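Local coordinates for ornithine carbamoyltransferase (Gloeobacter violaceus, PDB 3GD5), which catalyses the reversible transfer of the carbamoyl group from carbamoyl phosphate to L-ornithine, giving L-citrulline and phosphate in arginine biosynthesis, at the interface of chains A and B. Sequence-based numbering; all coordinates share one arbitrary frame. Chains: chain A/B, Ornithine carbamoyltransferase.

The interface of chains A and B. Residues chain A 91, 95, 98-99; chain B 61, 273, 294, 297.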
loop_
_atom_site.group_PDB
_atom_site.type_symbol
_atom_site.label_atom_id
_atom_site.label_comp_id
_atom_site.label_asym_id
_atom_site.label_seq_id
_atom_site.Cartn_x
_atom_site.Cartn_y
_atom_site.Cartn_z
ATOM N N GLU A 91 -2.742 -17.836 10.995
ATOM C CA GLU A 91 -2.507 -19.119 11.649
ATOM C C GLU A 91 -2.295 -18.945 13.150
ATOM O O GLU A 91 -1.506 -18.102 13.582
ATOM C CB GLU A 91 -1.283 -19.821 11.045
ATOM C CG GLU A 91 -1.048 -21.225 11.602
ATOM C CD GLU A 91 0.124 -21.953 10.945
ATOM O OE1 GLU A 91 1.256 -21.415 10.956
ATOM O OE2 GLU A 91 -0.087 -23.075 10.427
ATOM N N ASP A 95 -0.267 -23.600 16.549
ATOM C CA ASP A 95 0.045 -24.454 15.404
ATOM C C ASP A 95 1.439 -24.116 14.897
ATOM O O ASP A 95 2.268 -25.005 14.696
ATOM C CB ASP A 95 -0.975 -24.267 14.277
ATOM C CG ASP A 95 -2.338 -24.861 14.615
ATOM O OD1 ASP A 95 -2.472 -25.512 15.669
ATOM O OD2 ASP A 95 -3.277 -24.685 13.819
ATOM N N ARG A 98 4.179 -25.318 17.403
ATOM C CA ARG A 98 4.375 -26.759 17.367
ATOM C C ARG A 98 5.161 -27.218 16.149
ATOM O O ARG A 98 5.994 -28.120 16.252
ATOM C CB ARG A 98 3.024 -27.473 17.445
ATOM C CG ARG A 98 2.519 -27.600 18.876
ATOM C CD ARG A 98 1.186 -28.312 18.958
ATOM N NE ARG A 98 0.123 -27.532 18.332
ATOM C CZ ARG A 98 -1.172 -27.797 18.458
ATOM N NH1 ARG A 98 -1.578 -28.829 19.192
ATOM N NH2 ARG A 98 -2.066 -27.033 17.846
ATOM N N VAL A 99 4.909 -26.598 14.998
ATOM C CA VAL A 99 5.632 -26.958 13.784
ATOM C C VAL A 99 7.084 -26.488 13.884
ATOM O O VAL A 99 8.013 -27.226 13.547
ATOM C CB VAL A 99 4.959 -26.336 12.527
ATOM C CG1 VAL A 99 5.856 -26.485 11.314
ATOM C CG2 VAL A 99 3.626 -27.026 12.263
ATOM N N ARG B 61 6.668 -21.884 6.200
ATOM C CA ARG B 61 6.782 -23.281 6.607
ATOM C C ARG B 61 7.641 -24.048 5.610
ATOM O O ARG B 61 8.462 -24.883 5.994
ATOM C CB ARG B 61 5.403 -23.941 6.705
ATOM C CG ARG B 61 4.686 -24.123 5.370
ATOM C CD ARG B 61 3.417 -24.979 5.495
ATOM N NE ARG B 61 2.425 -24.385 6.391
ATOM C CZ ARG B 61 2.451 -24.502 7.714
ATOM N NH1 ARG B 61 3.415 -25.198 8.304
ATOM N NH2 ARG B 61 1.519 -23.914 8.448
ATOM N N LEU B 273 -1.501 -28.582 6.132
ATOM C CA LEU B 273 -1.385 -27.269 6.781
ATOM C C LEU B 273 -1.196 -26.119 5.777
ATOM O O LEU B 273 -0.697 -26.320 4.668
ATOM C CB LEU B 273 -0.211 -27.266 7.783
ATOM C CG LEU B 273 -0.263 -28.259 8.951
ATOM C CD1 LEU B 273 1.013 -28.138 9.807
ATOM C CD2 LEU B 273 -1.493 -27.987 9.807
ATOM N N TRP B 294 1.262 -33.164 13.160
ATOM C CA TRP B 294 2.555 -32.603 13.553
ATOM C C TRP B 294 3.729 -33.473 13.079
ATOM O O TRP B 294 4.755 -32.950 12.642
ATOM C CB TRP B 294 2.610 -32.409 15.078
ATOM C CG TRP B 294 1.424 -31.643 15.589
ATOM C CD1 TRP B 294 0.590 -32.010 16.610
ATOM C CD2 TRP B 294 0.871 -30.439 15.033
ATOM N NE1 TRP B 294 -0.454 -31.116 16.714
ATOM C CE2 TRP B 294 -0.308 -30.145 15.758
ATOM C CE3 TRP B 294 1.253 -29.585 13.987
ATOM C CZ2 TRP B 294 -1.110 -29.034 15.468
ATOM C CZ3 TRP B 294 0.453 -28.479 13.698
ATOM C CH2 TRP B 294 -0.715 -28.217 14.436
ATOM N N ALA B 297 4.121 -32.865 9.541
ATOM C CA ALA B 297 4.804 -31.591 9.344
ATOM C C ALA B 297 6.303 -31.781 9.504
ATOM O O ALA B 297 7.084 -31.353 8.649
ATOM C CB ALA B 297 4.287 -30.555 10.350
#
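A:Arg98 lies over one face of the indole of B:Trp294, an example of a cationic group paired with an aromatic ring across a subunit boundary of the homohexamer. The two planes are 35° apart, so the fit is a tilted overlap in which NE of the guanidinium sits above the ring, offset toward its rim, while CZ2 of the indole lies beneath the centre of the guanidinium. A bend at chi3 (-66°) in an otherwise extended chain turns the arginine tip toward the ring. Beside it, A:Asp95 brings OD1 to within 3.5 Å of CH2 at the far end of the indole.

A:Val99, from the same helix 93-100, adds the apolar part, crossing the indole at about a right angle: its CG2 packs against CZ3 of B:Trp294 and CD1 of B:Leu273, each at 3.8 Å, with CB of B:Ala297 at 4.1 Å. Preceding this helix, A:Glu91 reaches out on an extended chain to B:Arg61, forming a salt bridge between OE2 and NH2 at 2.7 Å. The planes are nearly perpendicular; OE2 lies in plane at the guanidinium edge, but the N-H points elsewhere, so the pairing is ionic. CB of B:Leu273 covers a face of that guanidinium. Both chain B residues are predicted to bind carbamoyl phosphate, so the contact probably borders that site, and A:Glu91 may help orient B:Arg61.

A:Asp95 also grips A:Arg98 within chain A: NH2 donates a bent, salt-bridging hydrogen bond (2.7 Å, 131° at H) to OD1, which is tilted from the guanidinium plane.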